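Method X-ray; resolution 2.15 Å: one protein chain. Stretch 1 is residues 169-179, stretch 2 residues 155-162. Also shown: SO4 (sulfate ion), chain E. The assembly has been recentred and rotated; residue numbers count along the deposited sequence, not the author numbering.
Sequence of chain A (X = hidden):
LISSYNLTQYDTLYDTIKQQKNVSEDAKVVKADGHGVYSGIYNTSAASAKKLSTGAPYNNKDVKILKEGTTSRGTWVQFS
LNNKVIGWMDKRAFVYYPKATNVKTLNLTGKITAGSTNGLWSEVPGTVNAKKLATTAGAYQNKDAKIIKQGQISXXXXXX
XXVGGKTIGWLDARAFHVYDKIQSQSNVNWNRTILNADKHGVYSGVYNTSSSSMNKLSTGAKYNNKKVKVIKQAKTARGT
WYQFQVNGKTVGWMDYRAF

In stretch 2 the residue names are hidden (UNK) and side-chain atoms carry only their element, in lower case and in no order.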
ATOM      1  N   GLY A 169       4.153   1.121   8.892  1.00 64.11           N
ATOM      2  CA  GLY A 169       4.058  -0.176   8.243  1.00 63.90           C
ATOM      3  C   GLY A 169       3.003  -0.142   7.154  1.00 60.79           C
ATOM      4  O   GLY A 169       2.765   0.899   6.536  1.00 64.43           O
ATOM      5  N   TRP A 170       2.388  -1.297   6.938  1.00 53.23           N
ATOM      6  CA  TRP A 170       1.421  -1.490   5.876  1.00 46.18           C
ATOM      7  C   TRP A 170       0.102  -1.971   6.455  1.00 53.90           C
ATOM      8  O   TRP A 170       0.063  -2.850   7.332  1.00 57.83           O
ATOM      9  CB  TRP A 170       1.934  -2.495   4.843  1.00 48.57           C
ATOM     10  CG  TRP A 170       3.135  -2.021   4.045  1.00 52.51           C
ATOM     11  CD1 TRP A 170       4.448  -2.010   4.450  1.00 52.75           C
ATOM     12  CD2 TRP A 170       3.135  -1.547   2.693  1.00 50.44           C
ATOM     13  NE1 TRP A 170       5.255  -1.555   3.440  1.00 52.62           N
ATOM     14  CE2 TRP A 170       4.475  -1.256   2.351  1.00 51.36           C
ATOM     15  CE3 TRP A 170       2.134  -1.330   1.740  1.00 49.25           C
ATOM     16  CZ2 TRP A 170       4.835  -0.767   1.102  1.00 50.52           C
ATOM     17  CZ3 TRP A 170       2.495  -0.835   0.504  1.00 49.01           C
ATOM     18  CH2 TRP A 170       3.832  -0.567   0.193  1.00 51.11           C
ATOM     19  N   LEU A 171      -0.980  -1.408   5.943  1.00 50.87           N
ATOM     20  CA  LEU A 171      -2.300  -1.688   6.470  1.00 50.64           C
ATOM     21  C   LEU A 171      -3.271  -1.708   5.305  1.00 49.26           C
ATOM     22  O   LEU A 171      -3.118  -0.941   4.352  1.00 50.27           O
ATOM     23  CB  LEU A 171      -2.687  -0.623   7.514  1.00 48.11           C
ATOM     24  CG  LEU A 171      -4.035  -0.748   8.218  1.00 47.60           C
ATOM     25  CD1 LEU A 171      -4.076  -2.025   9.009  1.00 43.85           C
ATOM     26  CD2 LEU A 171      -4.289   0.461   9.124  1.00 46.89           C
ATOM     27  N   ASP A 172      -4.249  -2.599   5.364  1.00 43.13           N
ATOM     28  CA  ASP A 172      -5.195  -2.701   4.262  1.00 46.63           C
ATOM     29  C   ASP A 172      -5.894  -1.358   4.053  1.00 52.67           C
ATOM     30  O   ASP A 172      -6.341  -0.715   5.003  1.00 57.31           O
ATOM     31  CB  ASP A 172      -6.199  -3.819   4.545  1.00 46.85           C
ATOM     32  CG  ASP A 172      -7.066  -4.175   3.335  1.00 51.74           C
ATOM     33  OD1 ASP A 172      -7.882  -3.323   2.908  1.00 49.91           O
ATOM     34  OD2 ASP A 172      -6.987  -5.340   2.859  1.00 56.20           O
ATOM     35  N   ALA A 173      -5.939  -0.916   2.796  1.00 54.79           N
ATOM     36  CA  ALA A 173      -6.552   0.366   2.456  1.00 50.47           C
ATOM     37  C   ALA A 173      -7.987   0.498   2.958  1.00 51.19           C
ATOM     38  O   ALA A 173      -8.461   1.626   3.150  1.00 52.75           O
ATOM     39  CB  ALA A 173      -6.519   0.544   0.942  1.00 47.35           C
ATOM     40  N   ARG A 174      -8.695  -0.622   3.140  1.00 47.00           N
ATOM     41  CA  ARG A 174     -10.052  -0.592   3.683  1.00 48.32           C
ATOM     42  C   ARG A 174     -10.100  -0.128   5.129  1.00 48.01           C
ATOM     43  O   ARG A 174     -11.189   0.217   5.618  1.00 53.26           O
ATOM     44  CB  ARG A 174     -10.698  -1.967   3.583  1.00 47.42           C
ATOM     45  CG  ARG A 174     -11.088  -2.367   2.197  1.00 48.15           C
ATOM     46  CD  ARG A 174     -11.499  -3.836   2.182  1.00 43.59           C
ATOM     47  NE  ARG A 174     -10.348  -4.712   2.405  1.00 43.92           N
ATOM     48  CZ  ARG A 174     -10.414  -6.043   2.403  1.00 47.08           C
ATOM     49  NH1 ARG A 174     -11.586  -6.640   2.214  1.00 45.22           N
ATOM     50  NH2 ARG A 174      -9.319  -6.774   2.607  1.00 44.90           N
ATOM     51  N   ALA A 175      -8.949  -0.099   5.812  1.00 45.20           N
ATOM     52  CA  ALA A 175      -8.852   0.391   7.179  1.00 43.00           C
ATOM     53  C   ALA A 175      -8.812   1.913   7.277  1.00 48.70           C
ATOM     54  O   ALA A 175      -8.981   2.445   8.380  1.00 52.06           O
ATOM     55  CB  ALA A 175      -7.598  -0.187   7.844  1.00 40.76           C
ATOM     56  N   PHE A 176      -8.580   2.627   6.170  1.00 48.53           N
ATOM     57  CA  PHE A 176      -8.431   4.075   6.173  1.00 41.12           C
ATOM     58  C   PHE A 176      -9.674   4.770   5.637  1.00 43.82           C
ATOM     59  O   PHE A 176     -10.320   4.294   4.699  1.00 43.06           O
ATOM     60  CB  PHE A 176      -7.266   4.531   5.311  1.00 37.86           C
ATOM     61  CG  PHE A 176      -5.946   3.980   5.707  1.00 42.64           C
ATOM     62  CD1 PHE A 176      -5.613   2.673   5.407  1.00 40.95           C
ATOM     63  CD2 PHE A 176      -4.995   4.799   6.299  1.00 44.19           C
ATOM     64  CE1 PHE A 176      -4.369   2.172   5.726  1.00 39.22           C
ATOM     65  CE2 PHE A 176      -3.743   4.310   6.620  1.00 46.22           C
ATOM     66  CZ  PHE A 176      -3.429   2.994   6.336  1.00 47.65           C
ATOM     67  N   HIS A 177      -9.964   5.940   6.207  1.00 41.95           N
ATOM     68  CA  HIS A 177     -10.861   6.928   5.615  1.00 46.55           C
ATOM     69  C   HIS A 177      -9.973   8.023   5.036  1.00 52.30           C
ATOM     70  O   HIS A 177      -9.371   8.800   5.785  1.00 54.13           O
ATOM     71  CB  HIS A 177     -11.824   7.506   6.646  1.00 46.49           C
ATOM     72  CG  HIS A 177     -12.692   8.599   6.106  1.00 51.28           C
ATOM     73  ND1 HIS A 177     -13.965   8.371   5.626  1.00 55.51           N
ATOM     74  CD2 HIS A 177     -12.464   9.926   5.941  1.00 50.43           C
ATOM     75  CE1 HIS A 177     -14.490   9.510   5.209  1.00 57.06           C
ATOM     76  NE2 HIS A 177     -13.600  10.468   5.388  1.00 51.11           N
ATOM     77  N   VAL A 178      -9.899   8.101   3.712  1.00 52.02           N
ATOM     78  CA  VAL A 178      -8.999   9.058   3.077  1.00 47.71           C
ATOM     79  C   VAL A 178      -9.691  10.407   2.946  1.00 53.09           C
ATOM     80  O   VAL A 178     -10.831  10.494   2.460  1.00 53.47           O
ATOM     81  CB  VAL A 178      -8.533   8.549   1.709  1.00 48.76           C
ATOM     82  CG1 VAL A 178      -7.445   9.471   1.156  1.00 49.49           C
ATOM     83  CG2 VAL A 178      -8.025   7.110   1.827  1.00 43.64           C
ATOM     84  N   TYR A 179      -9.002  11.467   3.379  1.00 53.92           N
ATOM     85  CA  TYR A 179      -9.514  12.816   3.208  1.00 47.88           C
ATOM     86  C   TYR A 179      -9.375  13.245   1.757  1.00 46.94           C
ATOM     87  O   TYR A 179      -8.388  12.915   1.093  1.00 48.18           O
ATOM     88  CB  TYR A 179      -8.774  13.804   4.113  1.00 44.84           C
ATOM     89  CG  TYR A 179      -8.867  13.437   5.585  1.00 43.49           C
ATOM     90  CD1 TYR A 179     -10.092  13.292   6.203  1.00 39.87           C
ATOM     91  CD2 TYR A 179      -7.719  13.257   6.348  1.00 44.65           C
ATOM     92  CE1 TYR A 179     -10.176  12.974   7.533  1.00 44.81           C
ATOM     93  CE2 TYR A 179      -7.786  12.935   7.663  1.00 44.09           C
ATOM     94  CZ  TYR A 179      -9.015  12.793   8.264  1.00 45.42           C
ATOM     95  OH  TYR A 179      -9.083  12.481   9.601  1.00 50.01           O
ATOM     96  N   UNK A 155      -5.638  -9.452  -4.759  1.00 52.56           N
ATOM     97  CA  UNK A 155      -6.789  -8.606  -4.968  1.00 55.90           C
ATOM     98  C   UNK A 155      -7.047  -7.592  -3.881  1.00 58.57           C
ATOM     99  O   UNK A 155      -8.071  -6.892  -3.943  1.00 59.31           O
ATOM    100  N   UNK A 156      -6.153  -7.462  -2.901  1.00 53.11           N
ATOM    101  CA  UNK A 156      -6.301  -6.464  -1.847  1.00 50.50           C
ATOM    102  C   UNK A 156      -5.221  -5.392  -1.963  1.00 53.30           C
ATOM    103  O   UNK A 156      -4.082  -5.674  -2.351  1.00 52.38           O
ATOM    104  n   UNK A 156      -6.763 -11.952   1.484  1.00 83.79           N
ATOM    105  c   UNK A 156      -6.251  -7.110  -0.456  1.00 47.82           C
ATOM    106  c   UNK A 156      -7.662 -11.732   0.525  1.00 83.33           C
ATOM    107  n   UNK A 156      -8.519 -12.696   0.197  1.00 81.43           N
ATOM    108  c   UNK A 156      -7.393  -8.052  -0.163  1.00 54.06           C
ATOM    109  c   UNK A 156      -6.812  -9.429   0.206  1.00 72.23           C
ATOM    110  n   UNK A 156      -7.715 -10.546  -0.085  1.00 76.53           N
ATOM    111  N   UNK A 157      -5.589  -4.162  -1.623  1.00 51.00           N
ATOM    112  CA  UNK A 157      -4.677  -3.026  -1.637  1.00 49.89           C
ATOM    113  C   UNK A 157      -4.218  -2.719  -0.217  1.00 46.70           C
ATOM    114  O   UNK A 157      -5.031  -2.689   0.715  1.00 53.41           O
ATOM    115  c   UNK A 157      -5.359  -1.804  -2.248  1.00 54.45           C
ATOM    116  c   UNK A 157      -4.363  -0.692  -2.485  1.00 59.31           C
ATOM    117  o   UNK A 157      -5.951  -2.172  -3.497  1.00 56.10           O
ATOM    118  N   UNK A 158      -2.918  -2.508  -0.064  1.00 44.95           N
ATOM    119  CA  UNK A 158      -2.283  -2.231   1.213  1.00 45.93           C
ATOM    120  C   UNK A 158      -1.584  -0.884   1.145  1.00 52.57           C
ATOM    121  O   UNK A 158      -0.777  -0.647   0.239  1.00 56.62           O
ATOM    122  c   UNK A 158      -2.046  -5.601   0.797  1.00 52.18           C
ATOM    123  o   UNK A 158      -3.854  -8.245   2.569  1.00 51.01           O
ATOM    124  c   UNK A 158      -1.938  -4.643   1.803  1.00 50.68           C
ATOM    125  c   UNK A 158      -3.216  -7.059   2.296  1.00 52.03           C
ATOM    126  c   UNK A 158      -1.271  -3.314   1.550  1.00 46.21           C
ATOM    127  c   UNK A 158      -2.493  -4.924   3.039  1.00 49.51           C
ATOM    128  c   UNK A 158      -3.122  -6.111   3.291  1.00 48.99           C
ATOM    129  c   UNK A 158      -2.681  -6.819   1.042  1.00 52.96           C
ATOM    130  N   UNK A 159      -1.875  -0.015   2.104  1.00 45.73           N
ATOM    131  CA  UNK A 159      -1.241   1.302   2.182  1.00 45.61           C
ATOM    132  C   UNK A 159      -0.083   1.264   3.157  1.00 50.64           C
ATOM    133  O   UNK A 159      -0.231   0.758   4.275  1.00 54.23           O
ATOM    134  c   UNK A 159      -2.219   2.360   2.666  1.00 42.35           C
ATOM    135  c   UNK A 159      -3.207   2.795   1.654  1.00 45.44           C
ATOM    136  c   UNK A 159      -5.311   3.820   1.142  1.00 48.88           C
ATOM    137  c   UNK A 159      -5.070   3.640  -0.199  1.00 52.47           C
ATOM    138  o   UNK A 159      -6.014   4.063  -1.110  1.00 56.86           O
ATOM    139  c   UNK A 159      -3.902   3.026  -0.629  1.00 50.39           C
ATOM    140  c   UNK A 159      -4.380   3.401   2.051  1.00 45.46           C
ATOM    141  c   UNK A 159      -2.972   2.614   0.303  1.00 47.43           C
ATOM    142  N   UNK A 160       1.044   1.832   2.759  1.00 50.13           N
ATOM    143  CA  UNK A 160       2.101   2.149   3.706  1.00 51.40           C
ATOM    144  C   UNK A 160       1.814   3.531   4.281  1.00 47.58           C
ATOM    145  O   UNK A 160       1.465   4.452   3.537  1.00 52.60           O
ATOM    146  c   UNK A 160       3.468   2.111   3.025  1.00 52.42           C
ATOM    147  c   UNK A 160       4.607   2.156   4.017  1.00 53.17           C
ATOM    148  o   UNK A 160       6.104   2.781   2.286  1.00 64.40           O
ATOM    149  n   UNK A 160       6.943   1.586   3.991  1.00 51.41           N
ATOM    150  c   UNK A 160       5.951   2.204   3.359  1.00 54.62           C
ATOM    151  N   UNK A 161       1.938   3.677   5.595  1.00 49.99           N
ATOM    152  CA  UNK A 161       1.401   4.863   6.250  1.00 52.05           C
ATOM    153  C   UNK A 161       2.277   5.310   7.416  1.00 52.49           C
ATOM    154  O   UNK A 161       3.013   4.523   8.018  1.00 53.77           O
ATOM    155  c   UNK A 161       0.035   1.525   8.917  1.00 53.37           C
ATOM    156  c   UNK A 161      -0.232   4.228   9.237  1.00 56.38           C
ATOM    157  c   UNK A 161      -0.023   4.626   6.766  1.00 54.10           C
ATOM    158  c   UNK A 161      -0.078   3.715   7.968  1.00 58.52           C
ATOM    159  c   UNK A 161       0.055   2.350   7.824  1.00 55.28           C
ATOM    160  c   UNK A 161      -0.255   3.412  10.326  1.00 55.81           C
ATOM    161  c   UNK A 161      -0.127   2.056  10.169  1.00 57.36           C
ATOM    162  N   UNK A 162       2.143   6.593   7.752  1.00 53.52           N
ATOM    163  CA  UNK A 162       2.878   7.225   8.841  1.00 55.20           C
ATOM    164  C   UNK A 162       1.905   7.823   9.846  1.00 56.15           C
ATOM    165  O   UNK A 162       0.854   8.355   9.465  1.00 54.36           O
ATOM    166  c   UNK A 162       3.799   8.323   8.321  1.00 52.66           C
ATOM    167  c   UNK A 162       5.603   8.986   6.700  1.00 64.89           C
ATOM    168  n   UNK A 162       6.906   8.733   6.691  1.00 71.04           N
ATOM    169  o   UNK A 162       5.133  10.063   6.321  1.00 63.46           O
ATOM    170  c   UNK A 162       4.700   7.867   7.197  1.00 56.22           C
TER
HETATM  171  S   SO4 E 504     -10.679 -10.203   2.856  1.00 61.39           S
HETATM  172  O1  SO4 E 504      -9.910  -9.542   1.815  1.00 66.29           O
HETATM  173  O2  SO4 E 504     -10.138  -9.850   4.179  1.00 60.80           O
HETATM  174  O3  SO4 E 504     -12.083  -9.740   2.806  1.00 50.69           O
HETATM  175  O4  SO4 E 504     -10.638 -11.661   2.690  1.00 64.38           O
HETATM  176  O   HOH W   1      -8.045  -3.780   0.045  1.00 56.18           O
HETATM  177  O   HOH W   2      -6.424  -7.451   3.989  1.00 46.33           O

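Position 155 has no side-chain atoms and does not touch stretch 1. Its phi is positive, at 79°, which favours the residue without a CB. It is Gly155.

Position 156 carries three carbons, a nitrogen, and a carbon bearing two more nitrogens. That is a guanidinium. A carbon of this side chain lies close to Arg174 NH2. The residue is Arg156; its CG is 3.6 Å from Arg174 NH2. The face of its guanidinium lies against SO4 O1, which accepts a hydrogen bond from Arg174 NH2 at 2.9 Å.

Position 157 has one carbon carrying one oxygen and one carbon. Its CB lies near Ala173 CB. This branched hydroxyl side chain is Thr157. The distance from Thr157 CB to Ala173 CB is 4.1 Å, and Thr157 O accepts a hydrogen bond from Ala173 N at 2.9 Å.

Position 158 has a carbon, then a six-carbon ring bearing an oxygen. The ring lies close to Asp172 CA. The ring oxygen identifies Tyr158; its CD1 is 3.7 Å from Asp172 CA. Water 2 hydrogen-bonds to both Tyr158 OH (3.0 Å) and Asp172 OD2 (2.5 Å), bridging the stretches.

Position 159 has the same atoms: one carbon, six ring carbons and one oxygen. Ala173 CB sits over the ring face, and the ring edge points toward the face of Phe176. It is Tyr159. Ala173 CB is 3.5 Å from Tyr159 CE2, and Phe176 CD1 and Tyr159 CD2 are 3.6 Å apart.

Position 160 has three carbons, the third carrying one oxygen and one nitrogen. Its CB packs over a face of the Trp170 ring. This amide is Gln160; its CB is 3.6 Å from Trp170 CE2.

Position 161 has one carbon and a six-carbon ring without oxygen. One ring carbon packs on Leu171 CB, and the edge of Phe176 points toward the ring face in an offset arrangement. It is Phe161; its CE1 is 3.7 Å from Leu171 CB.

Position 162 again has three carbons, the third carrying an oxygen and a nitrogen. It points away and touches nothing on stretch 1. It is Gln162.

The contact is an antiparallel strand pair. Leu171 N to Tyr159 O (2.8 Å) and Tyr159 N to Leu171 O (2.7 Å) form a reciprocal pair of hydrogen bonds. Phe161 N to Gly169 O (3.0 Å) extends the ladder at one end, and the Ala173 bond extends it at the other. Side chains alternate between the sheet faces. Trp170, Asp172, Tyr158 and Gln160 share one; Leu171, Tyr159 and Phe161 share the other. The chain then turns through residues 173-175, and Phe176 packs against both Tyr159 and Phe161.

Stretch 2 155-162: GRTYYQFQ
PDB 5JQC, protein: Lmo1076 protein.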